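Local coordinates for protein SusD homolog (PDB 3EHM) that probably binds mucin O-glycans as an outer-membrane lipoprotein of the SusD family, serving their utilization by the gut symbiont Bacteroides thetaiotaomicron, at residues Asp469-Ala472 / Pro473-Gly477; Trp81-Asp85 / Ser86-Tyr90; Tyr368-Gly371 / Ile372-Phe376. All coordinates share one frame; numbering follows the deposited sequence.

Contact 1 of 3, residues Asp469-Ala472 / Pro473-Gly477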
loop_
_atom_site.group_PDB
_atom_site.type_symbol
_atom_site.label_atom_id
_atom_site.label_comp_id
_atom_site.label_asym_id
_atom_site.label_seq_id
_atom_site.Cartn_x
_atom_site.Cartn_y
_atom_site.Cartn_z
ATOM N N ASP A 469 14.253 13.364 10.260
ATOM C CA ASP A 469 14.576 14.641 9.632
ATOM C C ASP A 469 13.484 15.643 9.998
ATOM O O ASP A 469 12.453 15.725 9.333
ATOM C CB ASP A 469 14.640 14.467 8.113
ATOM C CG ASP A 469 14.979 15.754 7.386
ATOM O OD1 ASP A 469 15.292 16.767 8.055
ATOM O OD2 ASP A 469 14.933 15.744 6.137
ATOM N N GLU A 470 13.717 16.413 11.056
ATOM C CA GLU A 470 12.736 17.385 11.515
ATOM C C GLU A 470 12.440 18.515 10.533
ATOM O O GLU A 470 11.508 19.291 10.738
ATOM C CB GLU A 470 13.169 17.961 12.865
ATOM C CG GLU A 470 13.177 16.928 13.985
ATOM C CD GLU A 470 13.292 17.556 15.360
ATOM O OE1 GLU A 470 14.311 18.229 15.627
ATOM O OE2 GLU A 470 12.356 17.376 16.172
ATOM N N ALA A 471 13.225 18.611 9.467
ATOM C CA ALA A 471 13.000 19.651 8.474
ATOM C C ALA A 471 12.063 19.164 7.363
ATOM O O ALA A 471 11.598 19.958 6.546
ATOM C CB ALA A 471 14.326 20.098 7.874
ATOM N N ALA A 472 11.783 17.864 7.344
ATOM C CA ALA A 472 10.916 17.280 6.317
ATOM C C ALA A 472 9.491 17.839 6.278
ATOM O O ALA A 472 8.997 18.205 5.210
ATOM C CB ALA A 472 10.879 15.752 6.467
ATOM N N PRO A 473 8.806 17.909 7.432
ATOM C CA PRO A 473 7.438 18.438 7.433
ATOM C C PRO A 473 7.342 19.837 6.823
ATOM O O PRO A 473 6.381 20.158 6.123
ATOM C CB PRO A 473 7.064 18.417 8.913
ATOM C CG PRO A 473 7.814 17.205 9.415
ATOM C CD PRO A 473 9.171 17.407 8.770
ATOM N N GLY A 474 8.350 20.661 7.087
ATOM C CA GLY A 474 8.352 22.011 6.556
ATOM C C GLY A 474 8.385 22.048 5.041
ATOM O O GLY A 474 7.876 22.988 4.428
ATOM N N ARG A 475 8.979 21.024 4.432
ATOM C CA ARG A 475 9.080 20.954 2.980
ATOM C C ARG A 475 7.738 20.774 2.276
ATOM O O ARG A 475 7.614 21.093 1.092
ATOM C CB ARG A 475 10.027 19.820 2.561
ATOM C CG ARG A 475 11.455 20.003 3.033
ATOM C CD ARG A 475 12.429 19.052 2.343
ATOM N NE ARG A 475 13.796 19.307 2.796
ATOM C CZ ARG A 475 14.428 18.606 3.733
ATOM N NH1 ARG A 475 13.830 17.579 4.319
ATOM N NH2 ARG A 475 15.655 18.957 4.110
ATOM N N ILE A 476 6.735 20.265 2.985
ATOM C CA ILE A 476 5.426 20.077 2.361
ATOM C C ILE A 476 4.379 21.038 2.899
ATOM O O ILE A 476 3.209 20.955 2.528
ATOM C CB ILE A 476 4.894 18.642 2.549
ATOM C CG1 ILE A 476 4.646 18.370 4.032
ATOM C CG2 ILE A 476 5.870 17.650 1.947
ATOM C CD1 ILE A 476 3.960 17.044 4.301
ATOM N N GLY A 477 4.802 21.943 3.777
ATOM C CA GLY A 477 3.883 22.915 4.344
ATOM C C GLY A 477 3.228 22.483 5.643
ATOM O O GLY A 477 2.150 22.967 5.982
HETATM O O HOH W 1 16.954 18.110 6.399
HETATM O O HOH W 2 10.053 21.139 9.585
#
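The guanidinium of Arg-475 lies under the backbone of Ala-471, whose O sits 3.8 Å above the plane and toward the rim of the group, while Asp-469 and water 1 sit at its edge. NH1 of Arg-475 reaches OD2 of Asp-469 at 2.8 Å in a nearly straight salt bridge (165°). The bond stays close to the guanidinium plane but meets OD2 on the syn side and somewhat out of the carboxylate plane; the two flat groups are turned 56° against each other. Water 1 makes a second link: it donates to Asp-469 OD1 (2.7 Å) and accepts from Arg-475 NH2 (2.8 Å). OD1 is gripped again by Ala-471 N at 3.1 Å, a capping bond that comes from above the carboxylate plane, so the acid ties down both the type I turn from Asp-469 to Ala-472 and the arginine beyond it. With CG of Asp-469 anti to the backbone N (chi1 -180°), the carboxylate is set where the Arg-475 chain, extended from CG to NE, crosses the Asp-469 side chain at about a right angle to reach OD2. A leucine in place of Asp-469 would probably leave the Arg-475 guanidinium without its counter-charge and Ala-471 N without its cap. Pro-473 sets CD tight against Ala-472 CB (3.3 Å), a closeness that largely comes with the peptide bond joining them, and Arg-475 N bonds back to Ala-472 O at 2.9 Å. Gly-477, at positive phi, ends the short, weakly bonded helix in a Schellman motif. The turn follows helix 449-459 and leads into helix 472-475; Asp-469 is bonded through its backbone to Thr-313, Phe-75 touches both charged side chains, and Ala-472 rests on Trp-81 of the loop before helix 85-110.

Contact 2 of 3, residues Trp81-Asp85 / Ser86-Tyr90; sequences WNFTD and SRMNY
Thr-84 is the N-cap of helix 85-110, its hydroxyl oxygen OG1 accepting from Arg-87 N at 3.3 Å with an N-H...O angle of 160°. OG1 gets there by standing between its own backbone N and carbonyl carbon (chi1 65°), and the side chains of Thr-84 and Arg-87 then run alongside each other, CG of Arg-87 touching OG1. The carbonyl of the same threonine starts the regular helical ladder: Met-88 N bonds to Thr-84 O (2.9 Å), and Asn-89 N follows on Asp-85 O. Thr-84 therefore occupies two amides of the first turn, one with its side chain and one with its backbone.

Just ahead of the cap, Phe-83 centres an inverse gamma turn and places its ring against Met-88, a selenomethionine, in a Met-aromatic contact. SE lies 4.6 Å from the ring centroid, oblique to the ring.

The next shell holds these groups in place. Phe-489 meets the Phe-83 ring edge-to-face, and Arg-490 NE bonds to Phe-83 O. Asp-85 OD2, in the first turn, is hydrogen-bonded to Thr-494 OG1, where the negative charge would also suit the positive end of the helix dipole. Arg-87 bends away through chi2 and chi3 to a salt bridge with Glu-78, with Tyr-90 CD2 lying over one face of its guanidinium. The closest carbon contact between selenomethionine and phenylalanine is made at the atom that carries the ring, where Met-88 CG touches Phe-83 CB at 3.6 Å.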
loop_
_atom_site.group_PDB
_atom_site.type_symbol
_atom_site.label_atom_id
_atom_site.label_comp_id
_atom_site.label_asym_id
_atom_site.label_seq_id
_atom_site.Cartn_x
_atom_site.Cartn_y
_atom_site.Cartn_z
ATOM N N TRP A 81 10.735 14.043 1.875
ATOM C CA TRP A 81 9.590 14.890 1.580
ATOM C C TRP A 81 9.831 16.073 0.648
ATOM O O TRP A 81 9.066 17.035 0.662
ATOM C CB TRP A 81 8.988 15.393 2.900
ATOM C CG TRP A 81 8.723 14.316 3.932
ATOM C CD1 TRP A 81 9.355 13.107 4.051
ATOM C CD2 TRP A 81 7.831 14.407 5.048
ATOM N NE1 TRP A 81 8.917 12.446 5.175
ATOM C CE2 TRP A 81 7.980 13.223 5.806
ATOM C CE3 TRP A 81 6.922 15.377 5.485
ATOM C CZ2 TRP A 81 7.252 12.985 6.978
ATOM C CZ3 TRP A 81 6.196 15.140 6.652
ATOM C CH2 TRP A 81 6.368 13.951 7.383
ATOM N N ASN A 82 10.886 16.012 -0.157
ATOM C CA ASN A 82 11.164 17.088 -1.101
ATOM C C ASN A 82 10.585 16.622 -2.435
ATOM O O ASN A 82 11.249 15.931 -3.212
ATOM C CB ASN A 82 12.671 17.324 -1.218
ATOM C CG ASN A 82 13.004 18.604 -1.960
ATOM O OD1 ASN A 82 14.164 19.016 -2.023
ATOM N ND2 ASN A 82 11.986 19.238 -2.526
ATOM N N PHE A 83 9.336 16.995 -2.689
ATOM C CA PHE A 83 8.643 16.580 -3.900
ATOM C C PHE A 83 9.004 17.406 -5.132
ATOM O O PHE A 83 8.218 18.232 -5.597
ATOM C CB PHE A 83 7.131 16.607 -3.658
ATOM C CG PHE A 83 6.679 15.744 -2.501
ATOM C CD1 PHE A 83 7.446 14.660 -2.075
ATOM C CD2 PHE A 83 5.464 15.989 -1.868
ATOM C CE1 PHE A 83 7.005 13.832 -1.034
ATOM C CE2 PHE A 83 5.012 15.165 -0.827
ATOM C CZ PHE A 83 5.785 14.087 -0.412
ATOM N N THR A 84 10.192 17.150 -5.667
ATOM C CA THR A 84 10.693 17.867 -6.835
ATOM C C THR A 84 9.925 17.559 -8.110
ATOM O O THR A 84 9.233 16.547 -8.210
ATOM C CB THR A 84 12.161 17.538 -7.089
ATOM O OG1 THR A 84 12.280 16.153 -7.434
ATOM C CG2 THR A 84 12.990 17.818 -5.838
ATOM N N ASP A 85 10.065 18.447 -9.088
ATOM C CA ASP A 85 9.391 18.298 -10.367
ATOM C C ASP A 85 9.735 16.953 -11.015
ATOM O O ASP A 85 8.848 16.224 -11.460
ATOM C CB ASP A 85 9.800 19.439 -11.305
ATOM C CG ASP A 85 8.781 19.684 -12.397
ATOM O OD1 ASP A 85 7.767 20.361 -12.123
ATOM O OD2 ASP A 85 8.987 19.189 -13.524
ATOM N N SER A 86 11.022 16.621 -11.059
ATOM C CA SER A 86 11.451 15.368 -11.670
ATOM C C SER A 86 10.919 14.127 -10.952
ATOM O O SER A 86 10.454 13.194 -11.599
ATOM C CB SER A 86 12.980 15.296 -11.734
ATOM O OG SER A 86 13.537 15.351 -10.437
ATOM N N ARG A 87 10.973 14.115 -9.622
ATOM C CA ARG A 87 10.493 12.952 -8.873
ATOM C C ARG A 87 8.971 12.791 -8.867
ATOM O O ARG A 87 8.468 11.667 -8.815
ATOM C CB ARG A 87 11.021 12.987 -7.435
ATOM C CG ARG A 87 12.545 12.868 -7.332
ATOM C CD ARG A 87 13.078 11.551 -7.911
ATOM N NE ARG A 87 12.670 10.384 -7.133
ATOM C CZ ARG A 87 13.125 9.151 -7.331
ATOM N NH1 ARG A 87 14.015 8.912 -8.289
ATOM N NH2 ARG A 87 12.691 8.153 -6.570
HETATM N N MSE A 88 8.238 13.903 -8.907
HETATM C CA MSE A 88 6.778 13.842 -8.919
HETATM C C MSE A 88 6.292 13.452 -10.310
HETATM O O MSE A 88 5.259 12.797 -10.462
HETATM C CB MSE A 88 6.176 15.185 -8.497
HETATM C CG MSE A 88 6.327 15.467 -7.013
HETATM SE SE MSE A 88 5.547 14.045 -5.921
HETATM C CE MSE A 88 7.150 13.032 -5.520
ATOM N N ASN A 89 7.033 13.863 -11.330
ATOM C CA ASN A 89 6.690 13.496 -12.696
ATOM C C ASN A 89 6.929 11.988 -12.794
ATOM O O ASN A 89 6.166 11.251 -13.429
ATOM C CB ASN A 89 7.598 14.235 -13.677
ATOM C CG ASN A 89 7.506 13.685 -15.079
ATOM O OD1 ASN A 89 8.477 13.142 -15.612
ATOM N ND2 ASN A 89 6.336 13.814 -15.689
ATOM N N TYR A 90 7.993 11.543 -12.138
ATOM C CA TYR A 90 8.370 10.134 -12.116
ATOM C C TYR A 90 7.266 9.340 -11.413
ATOM O O TYR A 90 6.873 8.268 -11.872
ATOM C CB TYR A 90 9.705 9.992 -11.382
ATOM C CG TYR A 90 10.337 8.616 -11.400
ATOM C CD1 TYR A 90 10.295 7.810 -12.538
ATOM C CD2 TYR A 90 11.054 8.157 -10.296
ATOM C CE1 TYR A 90 10.961 6.576 -12.576
ATOM C CE2 TYR A 90 11.723 6.938 -10.322
ATOM C CZ TYR A 90 11.676 6.151 -11.461
ATOM O OH TYR A 90 12.365 4.956 -11.478
#

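Contact 3 of 3, residues Tyr368-Gly371 / Ile372-Phe376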
loop_
_atom_site.group_PDB
_atom_site.type_symbol
_atom_site.label_atom_id
_atom_site.label_comp_id
_atom_site.label_asym_id
_atom_site.label_seq_id
_atom_site.Cartn_x
_atom_site.Cartn_y
_atom_site.Cartn_z
ATOM N N TYR A 368 -11.445 -10.056 13.323
ATOM C CA TYR A 368 -10.125 -9.579 13.729
ATOM C C TYR A 368 -9.171 -10.736 13.981
ATOM O O TYR A 368 -8.073 -10.787 13.429
ATOM C CB TYR A 368 -10.252 -8.746 15.004
ATOM C CG TYR A 368 -8.940 -8.348 15.651
ATOM C CD1 TYR A 368 -8.133 -7.350 15.099
ATOM C CD2 TYR A 368 -8.541 -8.925 16.855
ATOM C CE1 TYR A 368 -6.965 -6.933 15.741
ATOM C CE2 TYR A 368 -7.381 -8.518 17.502
ATOM C CZ TYR A 368 -6.601 -7.522 16.945
ATOM O OH TYR A 368 -5.478 -7.106 17.612
ATOM N N GLU A 369 -9.591 -11.671 14.825
ATOM C CA GLU A 369 -8.736 -12.802 15.138
ATOM C C GLU A 369 -8.517 -13.733 13.947
ATOM O O GLU A 369 -7.455 -14.336 13.825
ATOM C CB GLU A 369 -9.294 -13.554 16.353
ATOM C CG GLU A 369 -9.080 -12.774 17.654
ATOM C CD GLU A 369 -9.454 -13.554 18.904
ATOM O OE1 GLU A 369 -8.981 -13.183 20.002
ATOM O OE2 GLU A 369 -10.224 -14.524 18.796
ATOM N N GLN A 370 -9.494 -13.839 13.049
ATOM C CA GLN A 370 -9.308 -14.702 11.887
ATOM C C GLN A 370 -8.334 -14.051 10.904
ATOM O O GLN A 370 -7.592 -14.738 10.199
ATOM C CB GLN A 370 -10.637 -14.995 11.188
ATOM C CG GLN A 370 -10.487 -15.930 9.986
ATOM C CD GLN A 370 -9.785 -17.246 10.331
ATOM O OE1 GLN A 370 -9.352 -17.981 9.441
ATOM N NE2 GLN A 370 -9.679 -17.549 11.622
ATOM N N GLY A 371 -8.341 -12.723 10.865
ATOM C CA GLY A 371 -7.431 -12.008 9.988
ATOM C C GLY A 371 -5.998 -12.255 10.422
ATOM O O GLY A 371 -5.116 -12.464 9.591
ATOM N N ILE A 372 -5.761 -12.235 11.731
ATOM C CA ILE A 372 -4.419 -12.474 12.253
ATOM C C ILE A 372 -4.011 -13.924 11.990
ATOM O O ILE A 372 -2.880 -14.203 11.590
ATOM C CB ILE A 372 -4.347 -12.191 13.771
ATOM C CG1 ILE A 372 -4.684 -10.723 14.040
ATOM C CG2 ILE A 372 -2.950 -12.519 14.298
ATOM C CD1 ILE A 372 -4.754 -10.359 15.517
ATOM N N ASN A 373 -4.941 -14.845 12.213
ATOM C CA ASN A 373 -4.685 -16.264 11.990
ATOM C C ASN A 373 -4.290 -16.499 10.527
ATOM O O ASN A 373 -3.318 -17.196 10.234
ATOM C CB ASN A 373 -5.944 -17.069 12.323
ATOM C CG ASN A 373 -5.736 -18.564 12.202
ATOM O OD1 ASN A 373 -6.644 -19.291 11.806
ATOM N ND2 ASN A 373 -4.547 -19.032 12.556
ATOM N N ILE A 374 -5.053 -15.912 9.609
ATOM C CA ILE A 374 -4.772 -16.058 8.183
ATOM C C ILE A 374 -3.406 -15.459 7.838
ATOM O O ILE A 374 -2.662 -16.010 7.019
ATOM C CB ILE A 374 -5.870 -15.374 7.329
ATOM C CG1 ILE A 374 -7.146 -16.219 7.361
ATOM C CG2 ILE A 374 -5.396 -15.191 5.892
ATOM C CD1 ILE A 374 -6.990 -17.595 6.718
ATOM N N SER A 375 -3.069 -14.341 8.472
ATOM C CA SER A 375 -1.786 -13.706 8.203
ATOM C C SER A 375 -0.646 -14.621 8.628
ATOM O O SER A 375 0.350 -14.743 7.917
ATOM C CB SER A 375 -1.672 -12.364 8.930
ATOM O OG SER A 375 -0.380 -11.805 8.733
ATOM N N PHE A 376 -0.784 -15.252 9.789
ATOM C CA PHE A 376 0.249 -16.163 10.277
ATOM C C PHE A 376 0.418 -17.301 9.278
ATOM O O PHE A 376 1.530 -17.748 9.008
ATOM C CB PHE A 376 -0.140 -16.728 11.648
ATOM C CG PHE A 376 0.321 -15.887 12.807
ATOM C CD1 PHE A 376 0.154 -14.509 12.798
ATOM C CD2 PHE A 376 0.921 -16.480 13.912
ATOM C CE1 PHE A 376 0.580 -13.730 13.871
ATOM C CE2 PHE A 376 1.349 -15.710 14.988
ATOM C CZ PHE A 376 1.178 -14.333 14.968
#
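Ile-372 lays its CD1 methyl over one face of the Tyr-368 ring, one turn back along helix 364-378, and this is the tight, buried part of the contact. The methyl stands 3.9 Å from the ring centroid, 23° off the normal, a CH-pi contact displaced toward the hydroxyl end: its nearest ring atom is Tyr-368 CZ at 3.7 Å. The isoleucine chain is stretched out (chi2 175°), which carries CD1 back along the helix to the ring, while CG1 brushes Tyr-368 O. The tyrosine itself is pinned at its far end by a bond from OH to Pro-418 O, which probably limits how far the ring can shift from the methyl. Helix 429-445 closes over this side, with Gln-440 touching both residues. The side chains of Phe-349 and Leu-388 press on Ile-372 from helices 344-356 and 384-388.

The looser side is that of the partly exposed Glu-369, Gln-370 and Asn-373 side chains. Gln-370 folds at chi2 so that its amide comes alongside Asn-373 and Ile-374. Its NE2 stays 3.5 Å from Asn-373 OD1, the two amide planes being 72° apart, and its OE1 comes to 3.5 Å from Ile-374 CG1; Ile-374 itself is buried against helix 344-356. Asn-373 OD1 takes a weak bond from Gln-377 NE2, one turn further on.

Beneath both sides runs an unbroken i to i+4 ladder, from Ile-372 N on Tyr-368 O (3.2 Å) to Ser-375 N on Gly-371 O (3.0 Å). A helix packed among helices 344-356, 384-388 and 429-445 in this way belongs to the largely helical body of the SusD fold, a family grouped with the tetratricopeptide-repeat proteins.

In the fold
Contacts 1 and 2 are neighbours, their centres about 15 Å apart: Trp-81 O, at the start of contact 2, touches Arg-475 CB and Ile-476 CG2, so the loop entering helix 85-110 and the short helix 472-475 pack on each other. Contact 3 sits across the chain's centre, about 37 and 38 Å from them, centre to centre. Contacts 1 and 2 are partly buried, and in each an acid or a hydroxyl side chain caps one backbone N-H at or just before a helix start; a water bridge and salt bridge enter in contact 1, a selenium-aromatic contact in contact 2. Contact 3 is buried mid-helix, led by a methyl on a tyrosine ring, with a polar amide flank.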